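PDB 3ODT: protein DOA1 from Saccharomyces cerevisiae, which probably binds ubiquitin through its WD40 beta-propeller domain and takes part in regulating the turnover of F-box proteins. Local coordinates for residues A[124-129]-A[136-141]; A[154-159]-A[170-175]; A[205-210]-A[219-224]; A[240-245]-A[270-275]; A[246-251]-A[262-267]. All coordinates share one frame; numbering follows the deposited sequence.

Contact 1 (A[124-129]-A[136-141]); sequences KTAKVW and YNLQAH
The chi1 torsion of N137 (-178°) sets its CG anti to the backbone N, beside the carbonyl carbon, and chi4 of K127 (45°) turns NZ at the end of an otherwise extended chain, on one face of the outer beta hairpin of a WD40 propeller blade. The two side chains lie side by side and point the same way. K127 NZ bonds N137 OD1 at 2.8 Å, coming from above the carbonyl plane, and reaches T125 OG1 at 2.9 Å; that hydroxyl is also bonded to D123. N137 ND2 is taken by Q139 OE1 at 3.0 Å, which, with OD1 also engaged, is consistent with a fixed amide orientation. The opposite face is apolar. There V128 CB meets the rim of the Y136 ring at CD2 (4.1 Å), and L138 CD1 touches A126 CB at 4.0 Å, while F158 of the next blade lies against V128 and L138. Backbone bonds pair A126 with L138 and V128 with Y136 in antiparallel register. Beyond the strand, H141 turns its ring to T160 and D164 as the histidine of a WD40 structural tetrad, and its CB rests 3.8 Å from K124 O.

Contact 2 (A[154-159]-A[170-175]); sequences SENKFL and WQNDKV
F158 and W170 leave the same face of the sheet, yet their rings turn apart and only the stems meet, CB to CB at 4.2 Å. Each ring then presents an edge to a backbone oxygen: F158 O lies near the indole plane, 3.4 Å from W170 CD1, and N172 O lies near the phenyl plane, 3.5 Å from F158 CE2. V175 CG2, brought back by the type II' turn from Q171 to K174, sits over one indole face, toward the rim. On the other side of the sheet K157 and Q171 cross obliquely, with K157 CE 3.7 Å from Q171 NE2. Chi1 of Q171 (-177°) puts CG beside the carbonyl carbon, and the extended chain beyond it ends with NE2 3.0 Å from E155 O. This bond is nearly straight (168°), in plane with both groups and on a carbonyl lone pair. N156 and N172 set their amide planes 42° apart, with no bond between the amides; the link is N172 N to N156 O at 2.9 Å. N156 and K157 form a G1 beta bulge opposite S152. Through NE1, W170 bonds T160 OG1, as the tryptophan of the Asp-His-Ser/Thr-Trp tetrad characteristic of WD40 blades.

Contact 3 (A[205-210]-A[219-224]); sequences GLIKLV and RTYEGH
In the outer hairpin of a WD40 blade, I207 and L209 meet Y221 and R219 across two antiparallel hydrogen-bonded pairs. Y221 N donates to I207 O at 2.8 Å almost in line (176°), and L209 N to R219 O at 2.9 Å; the return bonds are weak. The Y221 ring stands edge-on to the facing strand, CD1 only 3.3 Å from I207 O and CE1 4.0 Å from L209 CB, while R219 CG lies over one face near its rim. The I207 side chain crosses it at about a right angle, with CG2 3.8 Å from Y221 CD1. Y221 OH is held by K253 O. L209 runs beside R219 and sets CD2 3.6 Å from R219 NH1. Over the opposite face L206 CD2 approaches T220 CG2. G205, at backbone angles (phi 87°) where a CB would collide with the preceding carbonyl O, buries its O against H224 CB without a partner in the model. H224 NE2 bonds S241 OG and ND1 bonds D245 only weakly; with W251 they fit the WD40 tetrad.

Contact 4 (A[240-245]-A[270-275]); sequences VSCGED and WSVDCM
C242 and V272 form the tight part of this contact, where two neighbouring propeller blades press together near the middle of the domain. C242 SG, held between its own N and carbonyl carbon (chi1 69°), packs against V272 CG1 at 3.8 Å and lies 3.6 Å from S271 N. Beside it V240 and V272 meet tip to tip, CG1 to CG2 at 4.0 Å. The strands run antiparallel with axes 6.4 Å apart, too far for sheet pairing, and the gap is filled mainly by side chains. Toward the partly exposed end the fit slackens: E244 OE1 comes no nearer than 4.4 Å to W270 CH2 and is bonded instead by Y229 and S268. W270 turns toward D20 and S285, both ligands of the calcium ion. C230 of strand 228-233 touches both C242 and V272, and V248 of strand 247-251 flanks V240 and C242. Across the interface V282 of strand 280-284 backs V272, which leaves the contact wedged between inner strands of two adjacent sheets.

Contact 5 (A[246-251]-A[262-267]); sequences RTVRIW and ITLPAI
R246 folds its side chain back over the bend that follows T263. R246 CG stands anti to the carbonyl carbon, 3.1 Å from A266 O, and the chain turns at chi3 (-71°). Its guanidinium comes to lie with T263 CG2 over one face, 3.6 Å from R246 NH1. That same NH1 donates to L264 O at 2.9 Å, from above the carbonyl plane and along a bent path (132°). L264 O also receives a weak bond from A266 N, closing an inverse gamma turn centred on P265. In return, the R246 backbone O accepts L264 N. T247 places OG1 between its N and carbonyl carbon, bonded to D245 OD1, its strongest partner, and accepting R249 NE at 2.8 Å; its methyl, CG2, faces T263 OG1 at 3.7 Å. The other face is aliphatic: V248 CB meets I262 CB at 4.2 Å, and I250, with chi2 at 106° and so far from staggered, brings CD1 within 4.2 Å of I262 CD1. F292 of the next blade packs on I262 and L264. A pair of hydrogen bonds joins V248 and I262 in the outer hairpin of a WD40 blade, whose chain then crosses to the innermost strand of the following blade.

Overall arrangement
Four of these contacts are variations on one theme, and contact 4 is the exception. Contacts 1, 2, 3 and 5 lie within single blades, their centres about 16 to 20 Å from that of the chain, and share antiparallel backbone bonding; contacts 1 and 5 add a polar and an apolar face, whereas contact 3 is mixed on both. Contact 4, about 8 Å from that centre, joins two blades mainly by sulfur and valine packing, without backbone bonds between its segments. Contact 1 is buried, the others partly, with exposed residues at the rim of 3 and 5. Tetrads tie neighbours together: H141 and W170 share T160, whereas H224 of contact 3 meets S241 of contact 4, which also holds W251.

Contact 1 (A[124-129]-A[136-141])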
# COMPACT_ATOMS: atom_id res chain seq x y z
N LYS A 124 -6.68 15.95 2.42
CA LYS A 124 -5.68 16.66 1.58
C LYS A 124 -4.34 16.84 2.26
O LYS A 124 -3.53 17.55 1.78
CB LYS A 124 -6.20 18.01 1.06
CG LYS A 124 -7.56 17.90 0.44
CD LYS A 124 -8.01 19.28 -0.12
CE LYS A 124 -9.45 19.17 -0.62
NZ LYS A 124 -10.14 20.47 -0.57
N THR A 125 -4.16 16.10 3.35
CA THR A 125 -2.89 16.08 4.05
C THR A 125 -2.30 14.68 4.13
O THR A 125 -2.98 13.68 3.92
CB THR A 125 -3.02 16.60 5.52
OG1 THR A 125 -3.61 15.57 6.34
CG2 THR A 125 -3.86 17.87 5.58
N ALA A 126 -1.00 14.63 4.42
CA ALA A 126 -0.38 13.43 4.96
C ALA A 126 0.07 13.83 6.34
O ALA A 126 0.31 15.02 6.61
CB ALA A 126 0.80 12.99 4.14
N LYS A 127 0.19 12.84 7.24
CA LYS A 127 0.61 13.13 8.59
C LYS A 127 1.70 12.15 8.94
O LYS A 127 1.67 10.97 8.57
CB LYS A 127 -0.56 13.06 9.57
CG LYS A 127 -1.46 14.32 9.49
CD LYS A 127 -2.74 14.21 10.31
CE LYS A 127 -3.49 15.55 10.37
NZ LYS A 127 -3.63 16.30 9.10
N VAL A 128 2.68 12.65 9.69
CA VAL A 128 3.81 11.84 10.12
C VAL A 128 3.77 11.73 11.63
O VAL A 128 3.67 12.75 12.36
CB VAL A 128 5.14 12.51 9.73
CG1 VAL A 128 6.35 11.69 10.28
CG2 VAL A 128 5.22 12.68 8.24
N TRP A 129 3.81 10.49 12.11
CA TRP A 129 3.59 10.18 13.52
C TRP A 129 4.75 9.37 14.09
O TRP A 129 5.28 8.49 13.43
CB TRP A 129 2.32 9.35 13.70
CG TRP A 129 1.14 9.71 12.87
CD1 TRP A 129 0.96 9.40 11.55
CD2 TRP A 129 -0.07 10.39 13.29
NE1 TRP A 129 -0.26 9.85 11.13
CE2 TRP A 129 -0.91 10.48 12.16
CE3 TRP A 129 -0.49 10.95 14.48
CZ2 TRP A 129 -2.17 11.07 12.20
CZ3 TRP A 129 -1.75 11.57 14.53
CH2 TRP A 129 -2.57 11.61 13.38
N TYR A 136 4.59 15.83 12.23
CA TYR A 136 4.43 16.75 11.11
C TYR A 136 3.08 16.58 10.43
O TYR A 136 2.68 15.46 10.07
CB TYR A 136 5.54 16.58 10.07
CG TYR A 136 6.94 16.61 10.62
CD1 TYR A 136 7.47 17.75 11.17
CD2 TYR A 136 7.76 15.51 10.51
CE1 TYR A 136 8.76 17.79 11.65
CE2 TYR A 136 9.06 15.53 10.98
CZ TYR A 136 9.54 16.67 11.55
OH TYR A 136 10.82 16.71 12.03
N ASN A 137 2.43 17.71 10.19
CA ASN A 137 1.26 17.80 9.33
C ASN A 137 1.71 18.31 7.96
O ASN A 137 2.18 19.45 7.84
CB ASN A 137 0.24 18.76 9.94
CG ASN A 137 -1.01 18.85 9.12
OD1 ASN A 137 -1.43 17.88 8.52
ND2 ASN A 137 -1.59 20.04 9.06
N LEU A 138 1.59 17.49 6.94
CA LEU A 138 2.02 17.83 5.59
C LEU A 138 0.82 18.35 4.81
O LEU A 138 0.08 17.60 4.19
CB LEU A 138 2.61 16.60 4.89
CG LEU A 138 3.68 15.80 5.66
CD1 LEU A 138 4.34 14.76 4.78
CD2 LEU A 138 4.74 16.69 6.27
N GLN A 139 0.67 19.67 4.87
CA GLN A 139 -0.46 20.40 4.35
C GLN A 139 0.03 21.31 3.21
O GLN A 139 0.80 22.25 3.45
CB GLN A 139 -1.11 21.21 5.49
CG GLN A 139 -2.51 21.78 5.18
CD GLN A 139 -3.27 22.22 6.45
OE1 GLN A 139 -3.61 21.39 7.31
NE2 GLN A 139 -3.55 23.52 6.56
N ALA A 140 -0.41 21.00 1.99
CA ALA A 140 -0.00 21.75 0.81
C ALA A 140 -0.81 21.33 -0.42
O ALA A 140 -1.20 22.18 -1.23
CB ALA A 140 1.48 21.57 0.55
N HIS A 141 -1.07 20.04 -0.57
CA HIS A 141 -1.82 19.54 -1.71
C HIS A 141 -3.22 20.14 -1.77
O HIS A 141 -3.82 20.43 -0.73
CB HIS A 141 -1.96 18.02 -1.69
CG HIS A 141 -0.72 17.29 -2.10
ND1 HIS A 141 -0.25 17.30 -3.40
CD2 HIS A 141 0.13 16.51 -1.39
CE1 HIS A 141 0.85 16.57 -3.46
NE2 HIS A 141 1.10 16.08 -2.26

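Contact 2 (A[154-159]-A[170-175])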
# COMPACT_ATOMS: atom_id res chain seq x y z
N SER A 154 15.92 9.75 8.79
CA SER A 154 16.93 10.58 9.43
C SER A 154 16.97 12.02 8.91
O SER A 154 17.35 12.92 9.64
CB SER A 154 18.31 9.93 9.29
OG SER A 154 18.78 10.01 7.95
N GLU A 155 16.57 12.24 7.66
CA GLU A 155 16.51 13.60 7.12
C GLU A 155 15.10 14.17 7.22
O GLU A 155 14.86 15.30 6.78
CB GLU A 155 16.94 13.63 5.66
CG GLU A 155 18.37 13.19 5.42
CD GLU A 155 18.77 13.29 3.95
OE1 GLU A 155 18.92 14.42 3.44
OE2 GLU A 155 18.93 12.24 3.29
N ASN A 156 14.17 13.39 7.77
CA ASN A 156 12.77 13.77 7.80
C ASN A 156 12.27 14.15 6.44
O ASN A 156 11.64 15.20 6.27
CB ASN A 156 12.54 14.91 8.79
CG ASN A 156 12.86 14.51 10.19
OD1 ASN A 156 12.45 13.46 10.65
ND2 ASN A 156 13.62 15.33 10.89
N LYS A 157 12.53 13.30 5.45
CA LYS A 157 12.03 13.55 4.10
C LYS A 157 10.94 12.57 3.75
O LYS A 157 11.07 11.37 4.02
CB LYS A 157 13.18 13.46 3.08
CG LYS A 157 14.08 14.67 3.10
CD LYS A 157 15.20 14.57 2.05
CE LYS A 157 15.94 15.90 1.93
NZ LYS A 157 17.07 15.82 0.98
N PHE A 158 9.87 13.09 3.18
CA PHE A 158 8.65 12.35 2.93
C PHE A 158 8.20 12.64 1.51
O PHE A 158 8.52 13.71 0.94
CB PHE A 158 7.56 12.75 3.92
CG PHE A 158 8.06 12.80 5.35
CD1 PHE A 158 8.41 11.64 5.98
CD2 PHE A 158 8.25 14.01 6.00
CE1 PHE A 158 8.91 11.66 7.26
CE2 PHE A 158 8.77 14.04 7.27
CZ PHE A 158 9.09 12.86 7.91
N LEU A 159 7.43 11.73 0.95
CA LEU A 159 6.93 11.86 -0.42
C LEU A 159 5.42 11.59 -0.42
O LEU A 159 4.96 10.63 0.19
CB LEU A 159 7.63 10.86 -1.32
CG LEU A 159 7.58 11.13 -2.82
CD1 LEU A 159 8.39 12.36 -3.22
CD2 LEU A 159 8.09 9.89 -3.56
N TRP A 170 8.96 16.46 0.76
CA TRP A 170 8.87 17.30 1.95
C TRP A 170 10.11 17.09 2.78
O TRP A 170 10.69 16.01 2.78
CB TRP A 170 7.69 16.82 2.80
CG TRP A 170 6.38 16.81 2.12
CD1 TRP A 170 5.96 15.90 1.20
CD2 TRP A 170 5.31 17.73 2.31
NE1 TRP A 170 4.68 16.21 0.79
CE2 TRP A 170 4.26 17.33 1.46
CE3 TRP A 170 5.12 18.85 3.14
CZ2 TRP A 170 3.05 17.99 1.41
CZ3 TRP A 170 3.91 19.51 3.08
CH2 TRP A 170 2.87 19.07 2.23
N GLN A 171 10.50 18.13 3.51
CA GLN A 171 11.46 17.96 4.59
C GLN A 171 10.85 18.61 5.81
O GLN A 171 10.41 19.76 5.77
CB GLN A 171 12.82 18.54 4.25
CG GLN A 171 13.85 18.30 5.34
CD GLN A 171 15.27 18.43 4.84
OE1 GLN A 171 15.61 19.37 4.11
NE2 GLN A 171 16.13 17.51 5.28
N ASN A 172 10.75 17.85 6.90
CA ASN A 172 9.96 18.29 8.05
C ASN A 172 8.49 18.37 7.64
O ASN A 172 7.93 17.39 7.15
CB ASN A 172 10.45 19.65 8.54
CG ASN A 172 11.83 19.58 9.17
OD1 ASN A 172 12.24 18.54 9.69
ND2 ASN A 172 12.56 20.69 9.13
N ASP A 173 7.88 19.53 7.82
CA ASP A 173 6.53 19.77 7.31
C ASP A 173 6.45 20.77 6.17
O ASP A 173 5.37 21.31 5.89
CB ASP A 173 5.59 20.17 8.45
CG ASP A 173 5.98 21.48 9.09
OD1 ASP A 173 7.03 22.04 8.73
OD2 ASP A 173 5.20 21.95 9.95
N LYS A 174 7.57 20.97 5.48
CA LYS A 174 7.60 21.88 4.34
C LYS A 174 7.87 21.17 3.03
O LYS A 174 8.68 20.29 2.93
CB LYS A 174 8.66 22.95 4.57
CG LYS A 174 8.40 23.70 5.88
CD LYS A 174 9.30 24.88 6.13
CE LYS A 174 8.89 25.61 7.43
NZ LYS A 174 8.65 24.67 8.56
N VAL A 175 7.16 21.58 1.99
CA VAL A 175 7.41 21.03 0.67
C VAL A 175 8.72 21.64 0.19
O VAL A 175 8.90 22.87 0.25
CB VAL A 175 6.32 21.42 -0.33
CG1 VAL A 175 6.66 20.90 -1.72
CG2 VAL A 175 4.95 20.94 0.16

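Contact 3 (A[205-210]-A[219-224])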
# COMPACT_ATOMS: atom_id res chain seq x y z
N GLY A 205 -3.11 5.21 -15.93
CA GLY A 205 -2.74 3.89 -16.37
C GLY A 205 -1.26 3.59 -16.39
O GLY A 205 -0.88 2.50 -16.76
N LEU A 206 -0.44 4.54 -15.96
CA LEU A 206 1.01 4.44 -16.10
C LEU A 206 1.69 4.31 -14.75
O LEU A 206 1.18 4.79 -13.74
CB LEU A 206 1.57 5.68 -16.84
CG LEU A 206 1.00 5.93 -18.24
CD1 LEU A 206 1.47 7.25 -18.84
CD2 LEU A 206 1.37 4.75 -19.16
N ILE A 207 2.86 3.68 -14.78
CA ILE A 207 3.81 3.64 -13.69
C ILE A 207 5.06 4.28 -14.25
O ILE A 207 5.40 4.06 -15.39
CB ILE A 207 4.13 2.20 -13.30
CG1 ILE A 207 2.83 1.43 -13.02
CG2 ILE A 207 5.11 2.18 -12.15
CD1 ILE A 207 3.00 -0.07 -13.07
N LYS A 208 5.70 5.12 -13.46
CA LYS A 208 6.91 5.82 -13.89
C LYS A 208 8.01 5.80 -12.81
O LYS A 208 7.73 5.96 -11.61
CB LYS A 208 6.58 7.26 -14.27
CG LYS A 208 5.59 7.35 -15.40
CD LYS A 208 5.45 8.76 -15.98
CE LYS A 208 4.30 8.82 -16.94
NZ LYS A 208 4.26 10.08 -17.72
N LEU A 209 9.25 5.62 -13.26
CA LEU A 209 10.44 5.73 -12.43
C LEU A 209 10.97 7.15 -12.61
O LEU A 209 11.15 7.61 -13.74
CB LEU A 209 11.47 4.71 -12.91
CG LEU A 209 12.83 4.81 -12.24
CD1 LEU A 209 12.75 4.47 -10.75
CD2 LEU A 209 13.78 3.88 -12.93
N VAL A 210 11.19 7.84 -11.51
CA VAL A 210 11.51 9.26 -11.51
C VAL A 210 12.78 9.54 -10.69
O VAL A 210 12.99 9.00 -9.60
CB VAL A 210 10.32 10.06 -10.89
CG1 VAL A 210 10.58 11.56 -10.95
CG2 VAL A 210 9.01 9.72 -11.63
N ARG A 219 11.87 6.09 -16.77
CA ARG A 219 11.26 4.95 -17.43
C ARG A 219 9.78 5.01 -17.20
O ARG A 219 9.33 5.42 -16.13
CB ARG A 219 11.82 3.65 -16.85
CG ARG A 219 11.40 2.37 -17.62
CD ARG A 219 12.38 1.18 -17.40
NE ARG A 219 13.72 1.49 -17.89
CZ ARG A 219 14.76 1.82 -17.12
NH1 ARG A 219 14.63 1.83 -15.80
NH2 ARG A 219 15.94 2.14 -17.65
N THR A 220 9.03 4.59 -18.21
CA THR A 220 7.58 4.47 -18.13
C THR A 220 7.21 3.00 -18.37
O THR A 220 7.72 2.36 -19.28
CB THR A 220 6.91 5.39 -19.15
OG1 THR A 220 7.26 6.75 -18.90
CG2 THR A 220 5.43 5.27 -19.07
N TYR A 221 6.33 2.48 -17.52
CA TYR A 221 5.87 1.09 -17.61
C TYR A 221 4.42 1.10 -18.03
O TYR A 221 3.53 1.42 -17.23
CB TYR A 221 6.07 0.38 -16.26
CG TYR A 221 7.45 0.59 -15.64
CD1 TYR A 221 7.74 1.73 -14.89
CD2 TYR A 221 8.46 -0.37 -15.79
CE1 TYR A 221 8.99 1.95 -14.33
CE2 TYR A 221 9.74 -0.15 -15.24
CZ TYR A 221 9.97 1.00 -14.50
OH TYR A 221 11.19 1.18 -13.91
N GLU A 222 4.20 0.81 -19.30
CA GLU A 222 2.90 0.92 -19.95
C GLU A 222 2.24 -0.44 -20.14
O GLU A 222 2.88 -1.40 -20.57
CB GLU A 222 3.09 1.58 -21.33
CG GLU A 222 1.81 1.80 -22.12
CD GLU A 222 1.97 2.87 -23.18
OE1 GLU A 222 3.12 3.15 -23.59
OE2 GLU A 222 0.94 3.46 -23.60
N GLY A 223 0.95 -0.51 -19.85
CA GLY A 223 0.19 -1.72 -20.14
C GLY A 223 -1.13 -1.82 -19.39
O GLY A 223 -2.09 -2.35 -19.93
N HIS A 224 -1.21 -1.32 -18.17
CA HIS A 224 -2.50 -1.32 -17.49
C HIS A 224 -3.54 -0.60 -18.33
O HIS A 224 -3.25 0.44 -18.93
CB HIS A 224 -2.42 -0.67 -16.12
CG HIS A 224 -1.93 -1.57 -15.05
ND1 HIS A 224 -2.69 -2.60 -14.55
CD2 HIS A 224 -0.77 -1.58 -14.35
CE1 HIS A 224 -2.01 -3.22 -13.60
NE2 HIS A 224 -0.85 -2.61 -13.44

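Contact 4 (A[240-245]-A[270-275])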
# COMPACT_ATOMS: atom_id res chain seq x y z
N VAL A 240 5.80 -4.78 -8.63
CA VAL A 240 4.48 -5.38 -8.71
C VAL A 240 3.43 -4.27 -8.65
O VAL A 240 3.52 -3.36 -7.82
CB VAL A 240 4.23 -6.42 -7.61
CG1 VAL A 240 4.27 -5.82 -6.24
CG2 VAL A 240 2.89 -7.07 -7.84
N SER A 241 2.49 -4.31 -9.56
CA SER A 241 1.43 -3.32 -9.62
C SER A 241 0.07 -4.01 -9.75
O SER A 241 -0.00 -5.18 -10.14
CB SER A 241 1.62 -2.41 -10.83
OG SER A 241 1.50 -3.11 -12.07
N CYS A 242 -0.98 -3.28 -9.45
CA CYS A 242 -2.33 -3.77 -9.66
C CYS A 242 -3.29 -2.63 -9.86
O CYS A 242 -3.02 -1.48 -9.50
CB CYS A 242 -2.78 -4.62 -8.47
SG CYS A 242 -3.05 -3.72 -6.93
N GLY A 243 -4.45 -2.93 -10.44
CA GLY A 243 -5.43 -1.89 -10.63
C GLY A 243 -6.79 -2.32 -11.15
O GLY A 243 -7.27 -3.44 -10.98
N GLU A 244 -7.41 -1.34 -11.78
CA GLU A 244 -8.79 -1.39 -12.14
C GLU A 244 -9.07 -2.31 -13.34
O GLU A 244 -10.20 -2.73 -13.57
CB GLU A 244 -9.26 0.06 -12.38
CG GLU A 244 -10.75 0.25 -12.70
CD GLU A 244 -11.68 -0.43 -11.70
OE1 GLU A 244 -11.44 -0.33 -10.48
OE2 GLU A 244 -12.67 -1.03 -12.14
N ASP A 245 -8.02 -2.68 -14.06
CA ASP A 245 -8.16 -3.60 -15.21
C ASP A 245 -8.12 -5.08 -14.85
O ASP A 245 -7.99 -5.93 -15.72
CB ASP A 245 -7.13 -3.28 -16.27
CG ASP A 245 -5.70 -3.61 -15.84
OD1 ASP A 245 -5.54 -4.07 -14.68
OD2 ASP A 245 -4.78 -3.45 -16.70
N TRP A 270 -7.29 -3.86 -5.58
CA TRP A 270 -7.00 -2.67 -4.79
C TRP A 270 -5.58 -2.56 -4.25
O TRP A 270 -5.08 -1.45 -4.06
CB TRP A 270 -7.98 -2.55 -3.63
CG TRP A 270 -9.37 -2.37 -4.06
CD1 TRP A 270 -10.40 -3.24 -3.89
CD2 TRP A 270 -9.89 -1.25 -4.77
NE1 TRP A 270 -11.55 -2.72 -4.45
CE2 TRP A 270 -11.26 -1.50 -5.00
CE3 TRP A 270 -9.33 -0.06 -5.24
CZ2 TRP A 270 -12.07 -0.61 -5.67
CZ3 TRP A 270 -10.15 0.84 -5.90
CH2 TRP A 270 -11.50 0.55 -6.14
N SER A 271 -5.00 -3.70 -3.91
CA SER A 271 -3.76 -3.66 -3.14
C SER A 271 -2.92 -4.91 -3.35
O SER A 271 -3.43 -6.02 -3.54
CB SER A 271 -4.13 -3.56 -1.65
OG SER A 271 -2.96 -3.47 -0.84
N VAL A 272 -1.61 -4.68 -3.37
CA VAL A 272 -0.61 -5.74 -3.31
C VAL A 272 0.43 -5.42 -2.26
O VAL A 272 0.68 -4.24 -1.92
CB VAL A 272 0.12 -5.93 -4.66
CG1 VAL A 272 -0.83 -6.56 -5.69
CG2 VAL A 272 0.64 -4.59 -5.19
N ASP A 273 1.02 -6.47 -1.72
CA ASP A 273 2.21 -6.35 -0.89
C ASP A 273 3.05 -7.59 -1.12
O ASP A 273 2.57 -8.57 -1.67
CB ASP A 273 1.85 -6.18 0.59
CG ASP A 273 2.98 -5.52 1.40
OD1 ASP A 273 3.63 -4.63 0.87
OD2 ASP A 273 3.20 -5.87 2.56
N CYS A 274 4.32 -7.48 -0.72
CA CYS A 274 5.34 -8.50 -0.95
C CYS A 274 5.91 -9.07 0.36
O CYS A 274 6.42 -8.33 1.21
CB CYS A 274 6.49 -7.91 -1.79
SG CYS A 274 5.98 -7.23 -3.44
N MSE A 275 5.80 -10.38 0.53
CA MSE A 275 6.52 -11.08 1.57
C MSE A 275 8.01 -11.01 1.34
O MSE A 275 8.47 -10.79 0.21
CB MSE A 275 6.12 -12.56 1.61
CG MSE A 275 5.21 -12.93 2.73
SE MSE A 275 4.48 -14.67 2.38
CE MSE A 275 2.92 -13.98 1.48

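Contact 5 (A[246-251]-A[262-267])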
# COMPACT_ATOMS: atom_id res chain seq x y z
N ARG A 246 -8.29 -5.37 -13.56
CA ARG A 246 -8.40 -6.73 -13.03
C ARG A 246 -7.07 -7.46 -12.99
O ARG A 246 -7.04 -8.68 -12.79
CB ARG A 246 -9.45 -7.57 -13.77
CG ARG A 246 -10.74 -6.83 -14.05
CD ARG A 246 -11.84 -7.76 -14.53
NE ARG A 246 -11.65 -8.29 -15.87
CZ ARG A 246 -11.39 -9.57 -16.16
NH1 ARG A 246 -11.18 -10.46 -15.20
NH2 ARG A 246 -11.29 -9.95 -17.43
N THR A 247 -5.98 -6.73 -13.15
CA THR A 247 -4.68 -7.38 -13.24
C THR A 247 -3.74 -7.02 -12.09
O THR A 247 -3.77 -5.92 -11.51
CB THR A 247 -3.94 -7.11 -14.58
OG1 THR A 247 -3.46 -5.77 -14.65
CG2 THR A 247 -4.82 -7.48 -15.80
N VAL A 248 -2.87 -7.99 -11.81
CA VAL A 248 -1.62 -7.81 -11.06
C VAL A 248 -0.52 -7.99 -12.09
O VAL A 248 -0.55 -8.96 -12.87
CB VAL A 248 -1.47 -8.87 -9.95
CG1 VAL A 248 -0.12 -8.71 -9.26
CG2 VAL A 248 -2.61 -8.71 -8.93
N ARG A 249 0.44 -7.09 -12.12
CA ARG A 249 1.48 -7.15 -13.12
C ARG A 249 2.84 -7.11 -12.47
O ARG A 249 3.03 -6.43 -11.46
CB ARG A 249 1.33 -6.04 -14.15
CG ARG A 249 0.03 -6.16 -14.89
CD ARG A 249 -0.13 -5.10 -15.95
NE ARG A 249 -1.46 -5.14 -16.56
CZ ARG A 249 -1.72 -5.11 -17.86
NH1 ARG A 249 -0.75 -5.13 -18.75
NH2 ARG A 249 -2.99 -5.10 -18.24
N ILE A 250 3.79 -7.81 -13.08
CA ILE A 250 5.15 -7.84 -12.56
C ILE A 250 6.05 -7.30 -13.65
O ILE A 250 5.95 -7.75 -14.79
CB ILE A 250 5.58 -9.27 -12.16
CG1 ILE A 250 4.70 -9.78 -11.00
CG2 ILE A 250 7.03 -9.30 -11.70
CD1 ILE A 250 3.71 -10.80 -11.40
N TRP A 251 6.91 -6.34 -13.31
CA TRP A 251 7.76 -5.64 -14.30
C TRP A 251 9.25 -5.67 -13.90
O TRP A 251 9.61 -5.63 -12.71
CB TRP A 251 7.38 -4.17 -14.40
CG TRP A 251 5.93 -3.83 -14.45
CD1 TRP A 251 5.07 -3.83 -13.41
CD2 TRP A 251 5.19 -3.39 -15.60
NE1 TRP A 251 3.82 -3.41 -13.83
CE2 TRP A 251 3.87 -3.14 -15.17
CE3 TRP A 251 5.51 -3.20 -16.95
CZ2 TRP A 251 2.86 -2.70 -16.04
CZ3 TRP A 251 4.50 -2.77 -17.82
CH2 TRP A 251 3.20 -2.51 -17.36
N ILE A 262 -1.26 -11.22 -14.42
CA ILE A 262 -2.20 -12.10 -13.74
C ILE A 262 -3.57 -11.44 -13.75
O ILE A 262 -3.75 -10.31 -13.26
CB ILE A 262 -1.79 -12.34 -12.27
CG1 ILE A 262 -0.43 -13.03 -12.18
CG2 ILE A 262 -2.81 -13.19 -11.54
CD1 ILE A 262 0.20 -12.99 -10.82
N THR A 263 -4.53 -12.10 -14.37
CA THR A 263 -5.86 -11.57 -14.51
C THR A 263 -6.76 -12.31 -13.54
O THR A 263 -6.78 -13.53 -13.52
CB THR A 263 -6.37 -11.71 -15.92
OG1 THR A 263 -5.50 -11.01 -16.81
CG2 THR A 263 -7.78 -11.12 -16.03
N LEU A 264 -7.48 -11.55 -12.73
CA LEU A 264 -8.36 -12.11 -11.71
C LEU A 264 -9.82 -11.77 -11.95
O LEU A 264 -10.11 -10.74 -12.56
CB LEU A 264 -7.96 -11.53 -10.35
CG LEU A 264 -6.53 -11.90 -9.90
CD1 LEU A 264 -6.20 -11.21 -8.62
CD2 LEU A 264 -6.38 -13.39 -9.69
N PRO A 265 -10.74 -12.63 -11.46
CA PRO A 265 -12.18 -12.43 -11.68
C PRO A 265 -12.77 -11.46 -10.64
O PRO A 265 -13.69 -11.81 -9.89
CB PRO A 265 -12.76 -13.85 -11.52
CG PRO A 265 -11.84 -14.51 -10.50
CD PRO A 265 -10.46 -13.92 -10.79
N ALA A 266 -12.22 -10.26 -10.63
CA ALA A 266 -12.67 -9.20 -9.75
C ALA A 266 -12.63 -7.90 -10.50
O ALA A 266 -11.69 -7.65 -11.25
CB ALA A 266 -11.74 -9.13 -8.54
N ILE A 267 -13.62 -7.04 -10.33
CA ILE A 267 -13.69 -5.83 -11.14
C ILE A 267 -12.54 -4.85 -10.82
O ILE A 267 -12.16 -4.08 -11.70
CB ILE A 267 -15.04 -5.09 -11.05
CG1 ILE A 267 -15.34 -4.62 -9.62
CG2 ILE A 267 -16.17 -5.96 -11.66
CD1 ILE A 267 -16.63 -3.84 -9.51